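Local coordinates for protein beta-glucosidase (PDB 6JXG) that probably hydrolyses terminal, non-reducing beta-D-glucosyl residues with release of beta-D-glucose, as a secreted family 3 glycoside hydrolase of cellulose breakdown, at residues A[58-63]-A[123-128]; A[182-187]-A[672-677]; A[479-482]-A[486-489]; A[491-496]-A[569-574]; A[636-641]-A[647-652]. All blocks are in the same frame, centred on the assembly; numbering follows the deposited sequence.

From the N terminus, contact 1 closes first, over some 60 residues, joining the loops after strands 55-57 and 105-106 in the barrel-type N-terminal domain. Contact 2 then opens at residues 182-187 and closes only at 672-677, about 485 residues on; contacts 3, 4 and 5 follow one another in series within it, and none cross. Contact 3 is a short closure in the C-terminal family domain, and contact 4, beginning two residues later, reaches 569-574; V479 packs on I492 and L489 on F571 between them. Contact 5 closes the 628-637/649-658 hairpin of the fibronectin type III-like domain and touches contact 2, which ties that domain to the N-terminal one.

Contact 1: residues A[58-63]-A[123-128]; sequences DGPLGI and NWEGFS
P60 and E125 meet carboxylate to ring: E125 OE1 lies 3.5 Å from P60 CG, with P60 CD only slightly farther, so one oxygen rests against the outer rim of the pyrrolidine. This is a van der Waals contact, and the charge is answered elsewhere, because E125 OE2 forms a salt bridge with R122 NE. The glutamate gets there by placing CG anti to its carbonyl carbon (chi1 -58°) and running on extended, with CG passing over one face of the W124 ring, 3.6 Å above the plane and toward its rim. Two neighbouring side chains of the 3-10 segment 123-125 are thereby layered on each other before they face the other loop.

Both segments belong to the barrel-type N-terminal domain of family 3 glycosidases, where strands 55-57 and 105-106 run parallel side by side and these loops follow them; in barrels of this kind the active site lies at that end. Residues G59 to G62 form a type I turn, which puts P60 and L61 at its two corners and aims both CB atoms at the partner loop. A cis peptide bond precedes G59, whose N also donates to G62 O at 2.9 Å.

L61 supplies the apolar half of the contact. Its CD2 touches W124 CZ3 at 3.8 Å, arriving in the plane of the indole at its edge, so the methyl abuts the rim and does not stack. All four touching residues are buried; farther back, P60 also packs on V110 and L61 on R90 of helix 84-100.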
# COMPACT_ATOMS: atom_id res chain seq x y z
N ASP A 58 -7.72 7.09 -11.42
CA ASP A 58 -6.76 6.08 -10.87
C ASP A 58 -5.30 6.60 -11.09
O ASP A 58 -5.04 7.53 -11.91
CB ASP A 58 -6.91 4.76 -11.60
CG ASP A 58 -8.13 3.96 -11.21
OD1 ASP A 58 -8.40 3.95 -10.01
OD2 ASP A 58 -8.79 3.35 -12.11
N GLY A 59 -4.33 6.08 -10.37
CA GLY A 59 -4.52 5.11 -9.31
C GLY A 59 -3.51 5.40 -8.22
O GLY A 59 -2.94 6.48 -8.19
N PRO A 60 -3.26 4.44 -7.32
CA PRO A 60 -2.40 4.70 -6.15
C PRO A 60 -0.93 5.00 -6.38
O PRO A 60 -0.33 5.67 -5.52
CB PRO A 60 -2.63 3.42 -5.25
CG PRO A 60 -3.94 2.84 -5.78
CD PRO A 60 -3.97 3.16 -7.23
N LEU A 61 -0.34 4.57 -7.51
CA LEU A 61 1.10 4.70 -7.70
C LEU A 61 1.45 5.62 -8.85
O LEU A 61 2.61 5.70 -9.25
CB LEU A 61 1.73 3.32 -7.90
CG LEU A 61 1.27 2.44 -9.04
CD1 LEU A 61 1.50 2.99 -10.45
CD2 LEU A 61 1.88 1.05 -8.98
N GLY A 62 0.45 6.28 -9.40
CA GLY A 62 0.66 7.17 -10.52
C GLY A 62 -0.63 7.39 -11.28
O GLY A 62 -1.61 6.61 -11.13
N ILE A 63 -0.60 8.39 -12.16
CA ILE A 63 -1.83 8.74 -12.90
C ILE A 63 -2.03 7.69 -13.97
O ILE A 63 -1.10 7.42 -14.80
CB ILE A 63 -1.69 10.09 -13.61
CG1 ILE A 63 -1.11 11.18 -12.70
CG2 ILE A 63 -3.06 10.48 -14.22
CD1 ILE A 63 -1.82 11.36 -11.38
N ASN A 123 -2.36 -7.07 -3.32
CA ASN A 123 -1.71 -6.70 -2.04
C ASN A 123 -0.54 -5.74 -2.21
O ASN A 123 -0.33 -4.88 -1.41
CB ASN A 123 -1.26 -7.96 -1.26
CG ASN A 123 -2.40 -8.84 -0.86
OD1 ASN A 123 -3.54 -8.44 -0.89
ND2 ASN A 123 -2.08 -10.05 -0.39
N TRP A 124 0.16 -5.89 -3.30
CA TRP A 124 1.19 -4.92 -3.76
C TRP A 124 0.79 -3.46 -3.89
O TRP A 124 1.65 -2.55 -3.70
CB TRP A 124 1.83 -5.39 -5.09
CG TRP A 124 0.89 -5.52 -6.20
CD1 TRP A 124 0.11 -6.59 -6.49
CD2 TRP A 124 0.49 -4.46 -7.09
NE1 TRP A 124 -0.67 -6.31 -7.61
CE2 TRP A 124 -0.46 -4.99 -7.97
CE3 TRP A 124 0.90 -3.14 -7.26
CZ2 TRP A 124 -1.04 -4.23 -9.04
CZ3 TRP A 124 0.31 -2.35 -8.32
CH2 TRP A 124 -0.63 -2.91 -9.19
N GLU A 125 -0.51 -3.21 -4.09
CA GLU A 125 -0.98 -1.84 -4.12
C GLU A 125 -1.04 -1.19 -2.74
O GLU A 125 -1.03 0.06 -2.61
CB GLU A 125 -2.42 -1.78 -4.67
CG GLU A 125 -2.67 -2.33 -6.07
CD GLU A 125 -3.89 -1.74 -6.74
OE1 GLU A 125 -4.01 -0.47 -6.84
OE2 GLU A 125 -4.74 -2.52 -7.23
N GLY A 126 -1.11 -2.05 -1.72
CA GLY A 126 -1.29 -1.65 -0.34
C GLY A 126 -0.00 -1.47 0.46
O GLY A 126 1.06 -1.32 -0.09
N PHE A 127 -0.17 -1.47 1.80
CA PHE A 127 0.83 -1.03 2.74
C PHE A 127 1.08 -2.04 3.87
O PHE A 127 1.39 -1.67 5.02
CB PHE A 127 0.42 0.32 3.35
CG PHE A 127 0.54 1.49 2.42
CD1 PHE A 127 1.68 1.66 1.57
CD2 PHE A 127 -0.40 2.51 2.49
CE1 PHE A 127 1.81 2.80 0.79
CE2 PHE A 127 -0.26 3.66 1.68
CZ PHE A 127 0.80 3.79 0.85
N SER A 128 0.90 -3.30 3.54
CA SER A 128 1.25 -4.48 4.42
C SER A 128 0.13 -5.00 5.29
O SER A 128 -0.78 -4.28 5.67
CB SER A 128 2.49 -4.24 5.26
OG SER A 128 2.19 -3.73 6.52

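Contact 2: residues A[182-187]-A[672-677]; sequences YLWPFA and RKDLSY
W184, on helix 184-191 in the barrel-type N-terminal domain, receives K673 of the fibronectin type III-like domain in a cation-pi contact that bridges the two domains. K673 NZ stands 4.8 Å from the centroid of the W184 six-membered ring and 22° off its normal. The tight part is the benzo end of the indole: K673 CE lies over the same face, 4.1 Å from that centroid, while K673 CG meets W184 CH2 at 3.8 Å. Every lysine torsion is near 180°, chi1 -163° included, which lays the straight chain along the ring and delivers NZ to A187 CB at 3.4 Å. At the ring edge, D674 OD1 sits in plane beside W184 CZ2; this carboxylate is held by a salt bridge to R671.

Exchanging W184 for an alanine would probably leave the K673 ammonium without its aromatic face and open a gap beside D674 between the domains.

The looser side is bridged by water instead of direct contact: one molecule lies above the indole rim, on the face K673 occupies, accepting from K673 NZ at 2.7 Å and donating to W184 O at 3.0 Å.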
# COMPACT_ATOMS: atom_id res chain seq x y z
N TYR A 182 -8.30 -4.77 10.35
CA TYR A 182 -8.71 -4.26 9.05
C TYR A 182 -9.15 -2.78 9.05
O TYR A 182 -8.83 -2.03 8.16
CB TYR A 182 -9.81 -5.19 8.40
CG TYR A 182 -9.28 -6.59 8.25
CD1 TYR A 182 -8.36 -6.87 7.26
CD2 TYR A 182 -9.50 -7.56 9.26
CE1 TYR A 182 -7.80 -8.15 7.15
CE2 TYR A 182 -8.90 -8.80 9.18
CZ TYR A 182 -8.05 -9.12 8.12
OH TYR A 182 -7.38 -10.37 7.99
N LEU A 183 -9.86 -2.37 10.06
CA LEU A 183 -10.25 -0.94 10.22
C LEU A 183 -9.12 0.03 10.54
O LEU A 183 -9.16 1.22 10.16
CB LEU A 183 -11.36 -0.84 11.28
CG LEU A 183 -12.06 0.54 11.33
CD1 LEU A 183 -12.81 0.77 10.04
CD2 LEU A 183 -12.98 0.59 12.57
N TRP A 184 -8.10 -0.48 11.23
CA TRP A 184 -7.09 0.35 11.81
C TRP A 184 -6.43 1.36 10.79
O TRP A 184 -6.37 2.56 11.01
CB TRP A 184 -6.12 -0.53 12.51
CG TRP A 184 -4.97 0.17 13.15
CD1 TRP A 184 -3.97 0.88 12.56
CD2 TRP A 184 -4.68 0.19 14.58
NE1 TRP A 184 -3.08 1.35 13.52
CE2 TRP A 184 -3.52 0.96 14.76
CE3 TRP A 184 -5.28 -0.41 15.68
CZ2 TRP A 184 -2.95 1.16 16.01
CZ3 TRP A 184 -4.74 -0.18 16.97
CH2 TRP A 184 -3.56 0.56 17.11
N PRO A 185 -6.05 0.88 9.60
CA PRO A 185 -5.51 1.86 8.65
C PRO A 185 -6.53 2.82 8.12
O PRO A 185 -6.15 3.95 7.78
CB PRO A 185 -4.98 1.05 7.51
CG PRO A 185 -5.26 -0.37 7.85
CD PRO A 185 -5.86 -0.51 9.19
N PHE A 186 -7.80 2.42 8.03
CA PHE A 186 -8.82 3.39 7.65
C PHE A 186 -9.02 4.44 8.73
O PHE A 186 -9.20 5.64 8.43
CB PHE A 186 -10.14 2.73 7.30
CG PHE A 186 -10.14 2.07 5.96
CD1 PHE A 186 -10.36 2.82 4.81
CD2 PHE A 186 -9.90 0.70 5.84
CE1 PHE A 186 -10.39 2.25 3.56
CE2 PHE A 186 -9.94 0.11 4.59
CZ PHE A 186 -10.23 0.89 3.43
N ALA A 187 -8.92 4.04 9.98
CA ALA A 187 -9.02 5.04 11.08
C ALA A 187 -7.87 6.03 11.02
O ALA A 187 -8.11 7.27 11.14
CB ALA A 187 -9.09 4.33 12.45
N ARG A 672 -2.21 6.64 22.71
CA ARG A 672 -3.03 5.83 23.58
C ARG A 672 -3.57 4.60 22.87
O ARG A 672 -3.60 3.51 23.44
CB ARG A 672 -4.20 6.70 24.16
CG ARG A 672 -5.17 5.92 25.02
CD ARG A 672 -5.98 6.75 26.08
NE ARG A 672 -5.81 8.14 25.87
CZ ARG A 672 -5.24 9.05 26.63
NH1 ARG A 672 -4.82 8.87 27.86
NH2 ARG A 672 -5.15 10.24 26.11
N LYS A 673 -4.02 4.77 21.62
CA LYS A 673 -4.54 3.66 20.81
C LYS A 673 -3.53 2.54 20.64
O LYS A 673 -3.90 1.40 20.54
CB LYS A 673 -4.99 4.16 19.42
CG LYS A 673 -5.88 3.15 18.74
CD LYS A 673 -6.39 3.69 17.37
CE LYS A 673 -7.39 2.77 16.73
NZ LYS A 673 -7.91 3.23 15.40
N ASP A 674 -2.26 2.89 20.60
CA ASP A 674 -1.20 1.90 20.36
C ASP A 674 -1.06 0.93 21.54
O ASP A 674 -0.51 -0.17 21.37
CB ASP A 674 0.12 2.62 20.11
CG ASP A 674 0.13 3.37 18.80
OD1 ASP A 674 -0.46 2.78 17.86
OD2 ASP A 674 0.69 4.52 18.72
N LEU A 675 -1.59 1.37 22.69
CA LEU A 675 -1.55 0.63 23.93
C LEU A 675 -2.92 0.13 24.36
O LEU A 675 -3.08 -0.30 25.52
CB LEU A 675 -0.97 1.50 25.05
CG LEU A 675 0.44 2.00 24.79
CD1 LEU A 675 0.81 3.05 25.80
CD2 LEU A 675 1.46 0.87 24.81
N SER A 676 -3.84 0.02 23.41
CA SER A 676 -5.22 -0.37 23.68
C SER A 676 -5.62 -1.60 22.93
O SER A 676 -4.91 -2.14 22.02
CB SER A 676 -6.16 0.76 23.25
OG SER A 676 -5.87 1.93 23.98
N TYR A 677 -6.79 -2.06 23.28
CA TYR A 677 -7.43 -3.16 22.57
C TYR A 677 -8.91 -2.86 22.50
O TYR A 677 -9.44 -2.09 23.36
CB TYR A 677 -7.14 -4.51 23.24
CG TYR A 677 -7.82 -4.68 24.61
CD1 TYR A 677 -9.13 -5.14 24.71
CD2 TYR A 677 -7.17 -4.30 25.75
CE1 TYR A 677 -9.76 -5.28 25.94
CE2 TYR A 677 -7.77 -4.43 27.00
CZ TYR A 677 -9.05 -4.92 27.10
OH TYR A 677 -9.59 -5.02 28.37
O HOH W 1 -5.77 3.61 13.77

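Contact 3: residues A[479-482]-A[486-489]; sequences VVIN and PLIL
I481 spans the space between strand 477-483 and the 486-489 segment that follows it, and its two branches take different leucines. CB leaves the strand toward that segment but touches neither leucine, acting as the fork. One branch is CG2, anti to the backbone N, which meets L487 CD1 at 3.9 Å as the two side chains slide past each other in opposite directions. The other begins with CG1, anti to the carbonyl carbon (chi1 -58°); it makes no close approach to either leucine and serves as the spacer. The extended chi2 of -177° then carries CD1 outward to L489 CD2, where the two methyls meet tip to tip at 3.8 Å.

The strand is an interior one of the C-terminal domain's mixed sheet, lying between parallel strands 431-438 and 498-503. Strand 477-483, the short helix 490-493 and strand 498-503 follow as a beta-alpha-beta unit, and L489 occupies the N-cap position of that helix. The contact therefore fastens the connection to the sheet it has just left. Flanking strands complete the core: I481 also packs on I436 and W503, and L487 on A438 and W503.

Only carbon meets carbon here and all three side chains are buried, so the attachment rests on dispersion and the exclusion of water, with shape, not polarity, fixing which methyl faces which.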
# COMPACT_ATOMS: atom_id res chain seq x y z
N VAL A 479 20.90 -14.03 -6.70
CA VAL A 479 19.50 -14.05 -7.15
C VAL A 479 18.83 -12.70 -6.87
O VAL A 479 18.76 -12.26 -5.75
CB VAL A 479 18.68 -15.17 -6.48
CG1 VAL A 479 17.24 -15.19 -6.97
CG2 VAL A 479 19.33 -16.52 -6.71
N VAL A 480 18.34 -12.07 -7.93
CA VAL A 480 17.46 -10.86 -7.83
C VAL A 480 16.03 -11.24 -8.06
O VAL A 480 15.73 -11.79 -9.14
CB VAL A 480 17.89 -9.78 -8.82
CG1 VAL A 480 16.95 -8.58 -8.78
CG2 VAL A 480 19.29 -9.38 -8.49
N ILE A 481 15.13 -10.88 -7.12
CA ILE A 481 13.78 -11.25 -7.21
C ILE A 481 12.92 -10.01 -7.24
O ILE A 481 12.99 -9.22 -6.30
CB ILE A 481 13.36 -12.11 -6.02
CG1 ILE A 481 14.21 -13.35 -5.88
CG2 ILE A 481 11.91 -12.56 -6.13
CD1 ILE A 481 13.76 -14.26 -4.73
N ASN A 482 12.13 -9.86 -8.32
CA ASN A 482 11.12 -8.80 -8.41
C ASN A 482 9.73 -9.44 -8.23
O ASN A 482 9.19 -10.03 -9.16
CB ASN A 482 11.25 -8.06 -9.76
CG ASN A 482 12.45 -7.17 -9.83
OD1 ASN A 482 12.50 -6.06 -9.19
ND2 ASN A 482 13.45 -7.61 -10.56
N PRO A 486 5.12 -12.31 -0.94
CA PRO A 486 5.86 -13.46 -0.44
C PRO A 486 5.96 -14.58 -1.46
O PRO A 486 5.02 -14.86 -2.24
CB PRO A 486 5.01 -13.94 0.75
CG PRO A 486 4.16 -12.79 1.14
CD PRO A 486 4.00 -11.93 -0.05
N LEU A 487 7.11 -15.22 -1.43
CA LEU A 487 7.36 -16.42 -2.18
C LEU A 487 8.06 -17.43 -1.20
O LEU A 487 8.78 -17.04 -0.31
CB LEU A 487 8.27 -16.17 -3.37
CG LEU A 487 7.75 -15.27 -4.46
CD1 LEU A 487 8.82 -14.89 -5.42
CD2 LEU A 487 6.66 -16.11 -5.14
N ILE A 488 7.90 -18.71 -1.48
CA ILE A 488 8.62 -19.75 -0.76
C ILE A 488 9.94 -19.91 -1.52
O ILE A 488 9.96 -20.18 -2.71
CB ILE A 488 7.80 -21.07 -0.72
CG1 ILE A 488 6.39 -20.84 -0.18
CG2 ILE A 488 8.57 -22.18 0.01
CD1 ILE A 488 6.30 -20.33 1.26
N LEU A 489 11.03 -19.74 -0.80
CA LEU A 489 12.34 -19.68 -1.37
C LEU A 489 13.19 -20.91 -0.99
O LEU A 489 14.36 -20.95 -1.35
CB LEU A 489 13.05 -18.43 -0.91
CG LEU A 489 12.35 -17.11 -1.24
CD1 LEU A 489 13.18 -15.91 -0.79
CD2 LEU A 489 12.16 -17.07 -2.73

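Contact 4: residues A[491-496]-A[569-574]; sequences DILALS and PRFEFG
L493 places its two methyls on two consecutive residues, R570 and F571. L493 CD1 lies along the bent aliphatic part of the arginine, 3.5 Å from R570 CD and 3.6 Å from R570 CG, the chains sliding past each other in opposite directions. Its sister methyl comes to the rim of the phenyl group, with L493 CD2 4.1 Å from F571 CZ and near the plane of the ring. R570 is itself folded against its neighbour: CG rests 3.6 Å above one face of F571, offset toward the rim. Turns at chi2 (57°) and chi3 (66°) fold the arginine so that CD stays beside the leucine.

The charged end is fixed from the helix side, where R570 NH2 makes a salt bridge with E490 OE2, just ahead of 491-496. This joins helix 490-493 of the C-terminal domain's alpha/beta fold to the segment 569-574. A classic beta bulge positions the second side: R570 and F571 both face I533, and both pair with its backbone.

Beyond this shell lies the sheet. L493 packs on T338 and I501, from strands 335-339 and 498-503, whereas F571 reaches L337 and T338 and meets the ring of Y575 at about 20° between planes.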
# COMPACT_ATOMS: atom_id res chain seq x y z
N ASP A 491 13.51 -23.94 -2.14
CA ASP A 491 14.29 -24.53 -3.24
C ASP A 491 15.51 -23.74 -3.66
O ASP A 491 16.56 -24.32 -4.09
CB ASP A 491 13.42 -24.73 -4.48
CG ASP A 491 12.36 -25.76 -4.28
OD1 ASP A 491 12.52 -26.57 -3.35
OD2 ASP A 491 11.31 -25.70 -4.98
N ILE A 492 15.41 -22.41 -3.58
CA ILE A 492 16.50 -21.56 -3.98
C ILE A 492 17.59 -21.61 -2.92
O ILE A 492 18.76 -21.77 -3.25
CB ILE A 492 16.03 -20.13 -4.28
CG1 ILE A 492 15.25 -20.22 -5.57
CG2 ILE A 492 17.20 -19.16 -4.29
CD1 ILE A 492 14.56 -18.92 -5.97
N LEU A 493 17.18 -21.52 -1.65
CA LEU A 493 18.08 -21.52 -0.52
C LEU A 493 18.88 -22.83 -0.33
O LEU A 493 19.98 -22.83 0.23
CB LEU A 493 17.26 -21.26 0.75
CG LEU A 493 16.74 -19.81 0.94
CD1 LEU A 493 15.68 -19.77 2.01
CD2 LEU A 493 17.86 -18.84 1.22
N ALA A 494 18.35 -23.90 -0.84
CA ALA A 494 19.01 -25.21 -0.76
C ALA A 494 20.18 -25.29 -1.71
O ALA A 494 20.90 -26.25 -1.69
CB ALA A 494 18.01 -26.32 -1.07
N LEU A 495 20.39 -24.28 -2.54
CA LEU A 495 21.48 -24.28 -3.49
C LEU A 495 22.72 -23.67 -2.93
O LEU A 495 22.74 -22.48 -2.65
CB LEU A 495 21.08 -23.54 -4.78
CG LEU A 495 19.86 -24.15 -5.48
CD1 LEU A 495 19.27 -23.13 -6.48
CD2 LEU A 495 20.22 -25.45 -6.22
N SER A 496 23.78 -24.46 -2.78
CA SER A 496 24.96 -23.92 -2.13
C SER A 496 25.66 -22.82 -2.94
O SER A 496 26.27 -21.95 -2.38
CB SER A 496 25.94 -25.05 -1.78
OG SER A 496 26.39 -25.57 -3.02
N PRO A 569 9.47 -18.77 10.65
CA PRO A 569 9.40 -18.41 9.26
C PRO A 569 10.77 -18.61 8.71
O PRO A 569 11.72 -18.81 9.50
CB PRO A 569 9.01 -16.90 9.32
CG PRO A 569 9.32 -16.40 10.70
CD PRO A 569 9.53 -17.62 11.56
N ARG A 570 10.93 -18.44 7.39
CA ARG A 570 12.27 -18.42 6.83
C ARG A 570 12.86 -17.04 7.02
O ARG A 570 13.96 -16.92 7.56
CB ARG A 570 12.25 -18.83 5.40
CG ARG A 570 13.56 -18.61 4.67
CD ARG A 570 14.72 -19.36 5.39
NE ARG A 570 14.52 -20.79 5.30
CZ ARG A 570 15.05 -21.70 6.13
NH1 ARG A 570 15.83 -21.34 7.13
NH2 ARG A 570 14.79 -22.97 5.96
N PHE A 571 12.15 -16.00 6.59
CA PHE A 571 12.54 -14.62 6.88
C PHE A 571 11.30 -13.95 7.48
O PHE A 571 10.22 -13.96 6.86
CB PHE A 571 12.97 -13.93 5.61
CG PHE A 571 14.11 -14.63 4.90
CD1 PHE A 571 15.34 -14.72 5.52
CD2 PHE A 571 13.94 -15.14 3.62
CE1 PHE A 571 16.44 -15.36 4.86
CE2 PHE A 571 15.01 -15.75 2.97
CZ PHE A 571 16.25 -15.87 3.61
N GLU A 572 11.46 -13.44 8.71
CA GLU A 572 10.37 -12.85 9.44
C GLU A 572 10.00 -11.44 8.96
O GLU A 572 10.80 -10.70 8.35
CB GLU A 572 10.72 -12.84 10.93
CG GLU A 572 11.84 -11.87 11.30
CD GLU A 572 13.27 -12.43 11.25
OE1 GLU A 572 13.51 -13.49 10.63
OE2 GLU A 572 14.15 -11.74 11.79
N PHE A 573 8.78 -11.06 9.30
CA PHE A 573 8.35 -9.66 9.18
C PHE A 573 9.39 -8.76 9.84
O PHE A 573 9.80 -9.03 10.95
CB PHE A 573 6.98 -9.50 9.82
CG PHE A 573 6.44 -8.08 9.85
CD1 PHE A 573 5.67 -7.54 8.79
CD2 PHE A 573 6.73 -7.25 10.93
CE1 PHE A 573 5.19 -6.23 8.82
CE2 PHE A 573 6.21 -5.95 10.97
CZ PHE A 573 5.43 -5.44 9.92
N GLY A 574 9.78 -7.71 9.13
CA GLY A 574 10.72 -6.72 9.63
C GLY A 574 12.17 -7.07 9.47
O GLY A 574 13.06 -6.31 9.85

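Contact 5: residues A[636-641]-A[647-652]; sequences IGLPGS and PKQLRG
I636 and Q649 pair through their backbones: I636 N donates to Q649 O at 2.9 Å with an N-H...O angle of 162°, and Q649 N returns a more bent bond to I636 O at 3.1 Å, 141°. These two bonds define an antiparallel hydrogen-bonded pair. Weaker CA-H...O contacts extend it, the shorter from G637 CA to P647 O at 3.3 Å.

Water supplies the next link. One molecule donates to I636 O at 2.7 Å and accepts from Q649 NE2 at 3.0 Å, while Q649 OE1 bonds to R560. The amide is thus gripped at both ends.

The pair lies at the loop end of the hairpin formed by strands 628-637 and 649-658 in the fibronectin type III-like domain; a classic beta bulge, R651 and G652 facing L634, follows on the second strand.

Apolar contact centres on I636. CG1 anti to the carbonyl carbon (chi1 -68°) and an extended chi2 carry CD1 to R651 CB at 3.9 Å, the chains crossing at about a right angle. With an alanine here, CB and CG of R651 would probably lose their apolar cover. The guanidinium lies with one face under Q649 CB, 4.1 Å from its plane, and R651 NE bonds to D674 O.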
# COMPACT_ATOMS: atom_id res chain seq x y z
N ILE A 636 5.03 -4.44 20.99
CA ILE A 636 4.42 -4.38 22.32
C ILE A 636 3.66 -5.64 22.61
O ILE A 636 2.96 -6.19 21.75
CB ILE A 636 3.54 -3.15 22.41
CG1 ILE A 636 4.50 -1.95 22.36
CG2 ILE A 636 2.65 -3.20 23.63
CD1 ILE A 636 3.90 -0.65 22.73
N GLY A 637 3.80 -6.13 23.84
CA GLY A 637 3.04 -7.28 24.31
C GLY A 637 2.10 -6.75 25.35
O GLY A 637 2.49 -5.94 26.18
N LEU A 638 0.83 -7.10 25.27
CA LEU A 638 -0.14 -6.56 26.21
C LEU A 638 -0.13 -7.33 27.53
O LEU A 638 0.18 -8.50 27.56
CB LEU A 638 -1.54 -6.69 25.61
CG LEU A 638 -2.23 -5.58 24.88
CD1 LEU A 638 -1.42 -4.30 24.53
CD2 LEU A 638 -2.97 -6.22 23.74
N PRO A 639 -0.52 -6.68 28.62
CA PRO A 639 -0.59 -7.40 29.91
C PRO A 639 -1.63 -8.54 29.93
O PRO A 639 -2.59 -8.57 29.10
CB PRO A 639 -0.97 -6.30 30.89
CG PRO A 639 -1.64 -5.29 30.11
CD PRO A 639 -1.06 -5.32 28.70
N GLY A 640 -1.49 -9.44 30.92
CA GLY A 640 -2.47 -10.51 31.13
C GLY A 640 -3.87 -10.01 31.43
O GLY A 640 -4.81 -10.72 31.17
N SER A 641 -4.04 -8.76 31.89
CA SER A 641 -5.40 -8.16 32.04
C SER A 641 -6.20 -8.05 30.73
O SER A 641 -7.42 -8.11 30.74
CB SER A 641 -5.36 -6.80 32.75
OG SER A 641 -4.55 -5.85 32.09
N PRO A 647 1.32 -12.12 20.53
CA PRO A 647 2.38 -11.86 21.51
C PRO A 647 3.12 -10.56 21.33
O PRO A 647 3.42 -9.94 22.32
CB PRO A 647 3.35 -13.03 21.34
CG PRO A 647 2.63 -14.04 20.53
CD PRO A 647 1.46 -13.41 19.85
N LYS A 648 3.29 -10.12 20.08
CA LYS A 648 4.06 -8.92 19.73
C LYS A 648 3.25 -8.19 18.64
O LYS A 648 2.77 -8.79 17.63
CB LYS A 648 5.42 -9.31 19.08
CG LYS A 648 6.60 -9.57 20.02
CD LYS A 648 7.88 -10.03 19.30
CE LYS A 648 7.72 -11.47 18.80
NZ LYS A 648 8.88 -12.25 18.33
N GLN A 649 3.11 -6.88 18.78
CA GLN A 649 2.44 -6.08 17.72
C GLN A 649 3.28 -4.85 17.48
O GLN A 649 3.61 -4.11 18.43
CB GLN A 649 1.10 -5.62 18.24
CG GLN A 649 0.11 -6.75 18.30
CD GLN A 649 -1.28 -6.24 18.52
OE1 GLN A 649 -2.00 -5.98 17.58
NE2 GLN A 649 -1.65 -6.08 19.76
N LEU A 650 3.61 -4.59 16.21
CA LEU A 650 4.41 -3.45 15.87
C LEU A 650 3.71 -2.21 16.32
O LEU A 650 2.54 -2.05 15.97
CB LEU A 650 4.60 -3.37 14.36
CG LEU A 650 5.61 -2.32 13.91
CD1 LEU A 650 7.06 -2.57 14.25
CD2 LEU A 650 5.45 -1.89 12.45
N ARG A 651 4.39 -1.37 17.10
CA ARG A 651 3.85 -0.06 17.50
C ARG A 651 4.80 1.11 17.36
O ARG A 651 4.52 2.25 17.84
CB ARG A 651 3.25 -0.13 18.93
CG ARG A 651 2.11 -1.11 19.11
CD ARG A 651 0.85 -0.75 18.31
NE ARG A 651 -0.35 -1.40 18.79
CZ ARG A 651 -1.19 -2.13 18.06
NH1 ARG A 651 -1.00 -2.35 16.76
NH2 ARG A 651 -2.24 -2.64 18.65
N GLY A 652 5.90 0.90 16.65
CA GLY A 652 6.85 1.98 16.41
C GLY A 652 7.93 1.53 15.45
O GLY A 652 8.27 0.36 15.42
O HOH W 2 0.43 -7.12 21.62